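Local coordinates for probable ribosomal RNA small subunit methyltransferase from Thermus thermophilus, a protein that probably methylates the exocyclic N2 of a guanine in 16S ribosomal RNA, using S-adenosylmethionine as methyl donor, in two crystal structures: PDB 3DMH (chain A, 1.55 Å), residues Ser75-Arg80 and His286-Glu291; PDB 3DMG (chain B, 1.55 Å), residues Ser75-Arg80 and His286-Glu291. One frame, after least-squares fit of the local backbone (RMSD 0.04 Å); residues are numbered along the deposited sequences.

Structure 1 (3DMH); sequences SRAAFR and HSDVDE. With SAM (S-adenosylmethionine), chain C.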
loop_
_atom_site.group_PDB
_atom_site.type_symbol
_atom_site.label_atom_id
_atom_site.label_comp_id
_atom_site.label_asym_id
_atom_site.label_seq_id
_atom_site.Cartn_x
_atom_site.Cartn_y
_atom_site.Cartn_z
ATOM N N SER A 75 -0.076 -1.758 -5.643
ATOM C CA SER A 75 0.378 -0.382 -5.473
ATOM C C SER A 75 0.241 0.410 -6.747
ATOM O O SER A 75 0.797 0.050 -7.788
ATOM C CB SER A 75 1.838 -0.388 -5.017
ATOM O OG SER A 75 2.472 0.889 -5.230
ATOM N N ARG A 76 -0.457 1.530 -6.648
ATOM C CA ARG A 76 -0.603 2.406 -7.804
ATOM C C ARG A 76 0.755 2.917 -8.281
ATOM O O ARG A 76 1.027 2.907 -9.478
ATOM C CB ARG A 76 -1.568 3.568 -7.516
ATOM C CG ARG A 76 -2.159 4.099 -8.797
ATOM C CD ARG A 76 -3.386 3.245 -9.206
ATOM N NE ARG A 76 -3.886 3.621 -10.515
ATOM C CZ ARG A 76 -5.103 3.313 -10.957
ATOM N NH1 ARG A 76 -5.948 2.594 -10.197
ATOM N NH2 ARG A 76 -5.475 3.734 -12.178
ATOM N N ALA A 77 1.598 3.358 -7.341
ATOM C CA ALA A 77 2.942 3.843 -7.674
ATOM C C ALA A 77 3.724 2.790 -8.457
ATOM O O ALA A 77 4.388 3.115 -9.456
ATOM C CB ALA A 77 3.705 4.245 -6.405
ATOM N N ALA A 78 3.657 1.534 -8.007
ATOM C CA ALA A 78 4.409 0.476 -8.701
ATOM C C ALA A 78 3.837 0.217 -10.107
ATOM O O ALA A 78 4.591 0.063 -11.082
ATOM C CB ALA A 78 4.434 -0.796 -7.862
ATOM N N PHE A 79 2.499 0.213 -10.244
ATOM C CA PHE A 79 1.897 0.069 -11.591
ATOM C C PHE A 79 2.269 1.199 -12.554
ATOM O O PHE A 79 2.548 0.948 -13.725
ATOM C CB PHE A 79 0.409 -0.152 -11.426
ATOM C CG PHE A 79 0.098 -1.502 -10.849
ATOM C CD1 PHE A 79 0.537 -2.626 -11.519
ATOM N N ARG A 80 2.419 2.424 -12.049
ATOM C CA ARG A 80 2.895 3.520 -12.923
ATOM C C ARG A 80 4.270 3.156 -13.494
ATOM O O ARG A 80 4.539 3.364 -14.694
ATOM C CB ARG A 80 3.030 4.831 -12.158
ATOM C CG ARG A 80 1.729 5.439 -11.696
ATOM C CD ARG A 80 1.996 6.540 -10.652
ATOM N NE ARG A 80 2.160 7.851 -11.265
ATOM C CZ ARG A 80 2.364 9.009 -10.612
ATOM N NH1 ARG A 80 2.440 9.067 -9.266
ATOM N NH2 ARG A 80 2.489 10.143 -11.324
ATOM N N HIS A 286 -7.977 4.987 -5.902
ATOM C CA HIS A 286 -6.719 4.271 -5.933
ATOM C C HIS A 286 -5.728 5.204 -6.619
ATOM O O HIS A 286 -5.811 5.447 -7.816
ATOM C CB HIS A 286 -6.905 2.950 -6.695
ATOM C CG HIS A 286 -5.727 2.031 -6.592
ATOM N ND1 HIS A 286 -5.449 1.042 -7.513
ATOM C CD2 HIS A 286 -4.767 1.942 -5.639
ATOM C CE1 HIS A 286 -4.360 0.392 -7.139
ATOM N NE2 HIS A 286 -3.921 0.930 -6.011
ATOM N N SER A 287 -4.779 5.721 -5.844
ATOM C CA SER A 287 -3.983 6.859 -6.274
ATOM C C SER A 287 -2.645 6.870 -5.546
ATOM O O SER A 287 -2.588 6.588 -4.346
ATOM C CB SER A 287 -4.720 8.134 -5.871
ATOM O OG SER A 287 -4.091 9.301 -6.387
ATOM N N ASP A 288 -1.591 7.224 -6.283
ATOM C CA ASP A 288 -0.282 7.478 -5.675
ATOM C C ASP A 288 -0.309 8.951 -5.259
ATOM O O ASP A 288 -0.242 9.836 -6.110
ATOM C CB ASP A 288 0.824 7.225 -6.710
ATOM C CG ASP A 288 2.224 7.511 -6.177
ATOM O OD1 ASP A 288 2.375 7.658 -4.945
ATOM O OD2 ASP A 288 3.165 7.561 -7.004
ATOM N N VAL A 289 -0.494 9.193 -3.965
ATOM C CA VAL A 289 -0.713 10.543 -3.417
ATOM C C VAL A 289 -1.864 11.180 -4.230
ATOM O O VAL A 289 -2.955 10.591 -4.297
ATOM C CB VAL A 289 0.594 11.411 -3.315
ATOM C CG1 VAL A 289 0.369 12.588 -2.376
ATOM C CG2 VAL A 289 1.738 10.586 -2.727
ATOM N N ASP A 290 -1.656 12.333 -4.853
ATOM C CA ASP A 290 -2.742 12.988 -5.583
ATOM C C ASP A 290 -2.747 12.718 -7.079
ATOM O O ASP A 290 -3.385 13.446 -7.845
ATOM C CB ASP A 290 -2.711 14.503 -5.346
ATOM C CG ASP A 290 -1.416 15.146 -5.801
ATOM O OD1 ASP A 290 -0.377 14.452 -5.921
ATOM O OD2 ASP A 290 -1.410 16.375 -6.030
ATOM N N GLU A 291 -2.060 11.659 -7.500
ATOM C CA GLU A 291 -1.944 11.336 -8.927
ATOM C C GLU A 291 -3.294 11.233 -9.633
ATOM O O GLU A 291 -3.431 11.631 -10.799
ATOM C CB GLU A 291 -1.146 10.034 -9.061
ATOM C CG GLU A 291 -1.133 9.384 -10.411
ATOM C CD GLU A 291 -1.926 8.115 -10.453
ATOM O OE1 GLU A 291 -2.256 7.540 -9.380
ATOM O OE2 GLU A 291 -2.205 7.688 -11.589
HETATM N N SAM C . -5.929 7.001 7.182
HETATM C CA SAM C . -5.873 5.578 7.665
HETATM C C SAM C . -6.020 5.565 9.172
HETATM O O SAM C . -5.909 6.661 9.740
HETATM O OXT SAM C . -6.203 4.489 9.764
HETATM C CB SAM C . -4.542 4.917 7.300
HETATM C CG SAM C . -3.287 5.591 7.859
HETATM S SD SAM C . -1.786 4.641 7.457
HETATM C CE SAM C . -0.636 5.219 8.738
HETATM C "C5'" SAM C . -1.073 5.446 5.993
HETATM C "C4'" SAM C . -1.802 5.070 4.714
HETATM O "O4'" SAM C . -1.059 5.693 3.669
HETATM C "C3'" SAM C . -1.864 3.565 4.420
HETATM O "O3'" SAM C . -3.200 3.125 4.206
HETATM C "C2'" SAM C . -0.983 3.415 3.176
HETATM O "O2'" SAM C . -1.329 2.349 2.312
HETATM C "C1'" SAM C . -1.163 4.806 2.573
HETATM N N9 SAM C . -0.144 5.099 1.584
HETATM C C8 SAM C . 1.180 4.669 1.535
HETATM N N7 SAM C . 1.782 5.212 0.447
HETATM C C5 SAM C . 0.838 5.973 -0.209
HETATM C C6 SAM C . 0.856 6.721 -1.393
HETATM N N6 SAM C . 1.954 6.788 -2.158
HETATM N N1 SAM C . -0.298 7.374 -1.758
HETATM C C2 SAM C . -1.448 7.294 -1.004
HETATM N N3 SAM C . -1.511 6.512 0.144
HETATM C C4 SAM C . -0.370 5.889 0.514
HETATM O O HOH W 1 -2.314 5.200 -12.152
#
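Arg80 meets Asp288 in a salt bridge where the start of helix 76-84, beside one seven-stranded sheet, packs on the loop after strand 283-286 of the other; both sheets have the 3-2-1-4-5-7-6 strand order of class I methyltransferases. Arg80 NH1 lies 2.8 Å from Asp288 OD2, above the carboxylate plane, in a bent bond (134°). Lys24 forms a second salt bridge with this oxygen, and His9 is a further hydrogen-bond partner of Arg80 NH1. Asp288 OD1 takes SAM N6 at 2.9 Å, with Tyr8 a second partner, while Val289 N donates to SAM N1; together they read the adenine edge. Water 1 links Arg76 NE to Glu291 OE2. In packing, Arg76, bent at chi2 (84°), lays CD over the His286 ring face, a CH-pi contact 3.6 Å from the centroid. Ala77 CB touches Asp288 OD2, and Arg80 runs alongside Glu291 in the opposite direction.

Structure 2 (3DMG); sequences SRAAFR and HSDVDE. With SAH (S-adenosyl-L-homocysteine), chain D.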
loop_
_atom_site.group_PDB
_atom_site.type_symbol
_atom_site.label_atom_id
_atom_site.label_comp_id
_atom_site.label_asym_id
_atom_site.label_seq_id
_atom_site.Cartn_x
_atom_site.Cartn_y
_atom_site.Cartn_z
ATOM N N SER B 75 -0.058 -1.776 -5.639
ATOM C CA SER B 75 0.386 -0.402 -5.472
ATOM C C SER B 75 0.241 0.396 -6.749
ATOM O O SER B 75 0.778 0.028 -7.798
ATOM C CB SER B 75 1.851 -0.387 -5.038
ATOM O OG SER B 75 2.437 0.915 -5.233
ATOM N N ARG B 76 -0.464 1.521 -6.663
ATOM C CA ARG B 76 -0.591 2.401 -7.822
ATOM C C ARG B 76 0.761 2.934 -8.302
ATOM O O ARG B 76 1.047 2.905 -9.511
ATOM C CB ARG B 76 -1.582 3.547 -7.535
ATOM C CG ARG B 76 -2.225 4.063 -8.797
ATOM C CD ARG B 76 -3.427 3.196 -9.214
ATOM N NE ARG B 76 -3.919 3.618 -10.527
ATOM C CZ ARG B 76 -5.119 3.287 -10.991
ATOM N NH1 ARG B 76 -5.943 2.537 -10.274
ATOM N NH2 ARG B 76 -5.498 3.711 -12.192
ATOM N N ALA B 77 1.611 3.357 -7.353
ATOM C CA ALA B 77 2.957 3.859 -7.676
ATOM C C ALA B 77 3.727 2.800 -8.458
ATOM O O ALA B 77 4.379 3.118 -9.453
ATOM C CB ALA B 77 3.723 4.243 -6.405
ATOM N N ALA B 78 3.651 1.546 -8.026
ATOM C CA ALA B 78 4.411 0.491 -8.719
ATOM C C ALA B 78 3.848 0.242 -10.115
ATOM O O ALA B 78 4.616 0.049 -11.056
ATOM C CB ALA B 78 4.427 -0.783 -7.909
ATOM N N PHE B 79 2.514 0.202 -10.256
ATOM C CA PHE B 79 1.942 -0.012 -11.575
ATOM C C PHE B 79 2.306 1.147 -12.554
ATOM O O PHE B 79 2.551 0.903 -13.736
ATOM C CB PHE B 79 0.435 -0.261 -11.430
ATOM C CG PHE B 79 0.115 -1.583 -10.809
ATOM N N ARG B 80 2.398 2.391 -12.071
ATOM C CA ARG B 80 2.888 3.465 -12.935
ATOM C C ARG B 80 4.258 3.119 -13.513
ATOM O O ARG B 80 4.520 3.346 -14.712
ATOM C CB ARG B 80 3.008 4.780 -12.176
ATOM C CG ARG B 80 1.674 5.445 -11.810
ATOM C CD ARG B 80 1.895 6.962 -11.581
ATOM N NE ARG B 80 2.348 7.637 -12.800
ATOM C CZ ARG B 80 3.170 8.692 -12.823
ATOM N NH1 ARG B 80 3.649 9.197 -11.685
ATOM N NH2 ARG B 80 3.539 9.228 -13.981
ATOM N N HIS B 286 -7.975 5.011 -5.921
ATOM C CA HIS B 286 -6.718 4.285 -5.944
ATOM C C HIS B 286 -5.715 5.205 -6.626
ATOM O O HIS B 286 -5.780 5.444 -7.841
ATOM C CB HIS B 286 -6.896 2.985 -6.732
ATOM C CG HIS B 286 -5.732 2.051 -6.608
ATOM N ND1 HIS B 286 -5.472 1.044 -7.510
ATOM C CD2 HIS B 286 -4.760 1.976 -5.666
ATOM C CE1 HIS B 286 -4.383 0.386 -7.138
ATOM N NE2 HIS B 286 -3.944 0.924 -6.007
ATOM N N SER B 287 -4.783 5.724 -5.839
ATOM C CA SER B 287 -3.986 6.857 -6.265
ATOM C C SER B 287 -2.655 6.890 -5.542
ATOM O O SER B 287 -2.599 6.607 -4.353
ATOM C CB SER B 287 -4.772 8.128 -5.922
ATOM O OG SER B 287 -4.102 9.302 -6.384
ATOM N N ASP B 288 -1.601 7.236 -6.283
ATOM C CA ASP B 288 -0.299 7.512 -5.667
ATOM C C ASP B 288 -0.315 8.970 -5.245
ATOM O O ASP B 288 -0.209 9.881 -6.092
ATOM C CB ASP B 288 0.821 7.279 -6.684
ATOM C CG ASP B 288 2.202 7.544 -6.117
ATOM O OD1 ASP B 288 2.340 7.689 -4.886
ATOM O OD2 ASP B 288 3.147 7.581 -6.918
ATOM N N VAL B 289 -0.484 9.185 -3.948
ATOM C CA VAL B 289 -0.746 10.539 -3.411
ATOM C C VAL B 289 -1.895 11.182 -4.222
ATOM O O VAL B 289 -2.993 10.600 -4.286
ATOM C CB VAL B 289 0.547 11.407 -3.266
ATOM C CG1 VAL B 289 0.291 12.596 -2.344
ATOM C CG2 VAL B 289 1.704 10.558 -2.716
ATOM N N ASP B 290 -1.674 12.351 -4.820
ATOM C CA ASP B 290 -2.732 13.029 -5.564
ATOM C C ASP B 290 -2.741 12.757 -7.064
ATOM O O ASP B 290 -3.372 13.478 -7.816
ATOM C CB ASP B 290 -2.665 14.540 -5.313
ATOM C CG ASP B 290 -1.360 15.170 -5.781
ATOM O OD1 ASP B 290 -0.326 14.473 -5.903
ATOM O OD2 ASP B 290 -1.369 16.402 -6.017
ATOM N N GLU B 291 -2.081 11.680 -7.485
ATOM C CA GLU B 291 -1.971 11.344 -8.901
ATOM C C GLU B 291 -3.320 11.243 -9.614
ATOM O O GLU B 291 -3.429 11.613 -10.789
ATOM C CB GLU B 291 -1.151 10.049 -9.028
ATOM C CG GLU B 291 -1.144 9.391 -10.378
ATOM C CD GLU B 291 -1.914 8.126 -10.390
ATOM O OE1 GLU B 291 -2.095 7.504 -9.317
ATOM O OE2 GLU B 291 -2.334 7.739 -11.490
HETATM N N SAH D . -5.985 6.997 7.154
HETATM C CA SAH D . -5.956 5.578 7.647
HETATM C CB SAH D . -4.646 4.866 7.282
HETATM C CG SAH D . -3.377 5.584 7.723
HETATM S SD SAH D . -1.871 4.601 7.501
HETATM C C SAH D . -6.116 5.550 9.159
HETATM O O SAH D . -5.955 6.627 9.743
HETATM O OXT SAH D . -6.360 4.482 9.718
HETATM C "C5'" SAH D . -1.141 5.405 6.035
HETATM C "C4'" SAH D . -1.842 5.012 4.732
HETATM O "O4'" SAH D . -1.087 5.668 3.714
HETATM C "C3'" SAH D . -1.908 3.500 4.430
HETATM O "O3'" SAH D . -3.249 3.097 4.204
HETATM C "C2'" SAH D . -1.016 3.414 3.186
HETATM O "O2'" SAH D . -1.329 2.339 2.329
HETATM C "C1'" SAH D . -1.181 4.808 2.608
HETATM N N9 SAH D . -0.172 5.110 1.604
HETATM C C8 SAH D . 1.135 4.682 1.577
HETATM N N7 SAH D . 1.713 5.203 0.464
HETATM C C5 SAH D . 0.789 5.964 -0.192
HETATM C C6 SAH D . 0.833 6.683 -1.391
HETATM N N6 SAH D . 1.943 6.727 -2.159
HETATM N N1 SAH D . -0.328 7.348 -1.751
HETATM C C2 SAH D . -1.491 7.283 -1.015
HETATM N N3 SAH D . -1.554 6.527 0.142
HETATM C C4 SAH D . -0.410 5.898 0.530
HETATM O O HOH W 2 -2.228 5.179 -12.261
HETATM O O HOH W 3 2.438 9.055 -9.213
#
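Arg80 and Asp288 are joined through a solvent molecule: water 3 accepts from Arg80 NH1 at 2.8 Å and donates to Asp288 OD2, also at 2.8 Å. The two side-chain atoms themselves, Arg80 NH1 and Asp288 OD2, stand 5.1 Å apart. Lys24 forms a salt bridge with this oxygen, and His9 is a further hydrogen-bond partner of Arg80 NH1. Asp288 OD1 takes SAH N6 at 2.9 Å, with Tyr8 a second partner, while Val289 N donates to SAH N1; together they read the adenine edge. Water 2 links Arg76 NE to Glu291 OE2. In packing, Arg76, bent at chi2 (83°), lays CD over the His286 ring face, a CH-pi contact 3.6 Å from the centroid. Ala77 CB touches Asp288 OD2, and Arg80 runs alongside Glu291 in the opposite direction.

Structure 1 against structure 2
The sequence is the same in both structures and the comparable CA atoms coincide within the error; the side chains of Arg76(A), His286(A), Asp288(A) and Val289(A) keep their places in chain B. Waters 1 and 2 occupy one site, and the capping bond from Ala78(A) N to Ser75(A) OG recurs in chain B. The bound group differs: SAM in structure 1, SAH in structure 2. SAH lacks the methyl carbon CE that SAM carries on its sulfur, a position remote from this contact. At the adenine end the residues answer both cofactors alike: Asp288(A) OD1 accepts from SAM N6 at 2.9 Å and Asp288(B) OD1 from SAH N6 at 2.9 Å, and Val289(A) N and Val289(B) N each donate to the respective N1.

The change lies on the other side of Asp288(A) and Asp288(B). The Arg80 side chain shifts within its rotamer, and the CZ atoms of Arg80(A) and Arg80(B) stand 2.4 Å apart after superposition. The stem stays in touch with its own helix, CB of Arg80(A) and of Arg80(B) each resting on the carbonyl oxygen of Ala77(A) or Ala77(B). The salt bridge and hydrogen bond from Arg80(A) NH1 to Asp288(A) OD2, 2.8 Å long, are absent in structure 2, where Arg80(B) NH1 and Asp288(B) OD2 are 5.1 Å apart. Water 3 of structure 2 stands at the place vacated by the Arg80(A) guanidinium and binds both Arg80(B) NH1 and Asp288(B) OD2. The direct pairing of Arg80(A) with Asp288(A) is thus replaced by a water bridge, which may weaken the electrostatic tie between helix and loop while Asp288(B) retains its place.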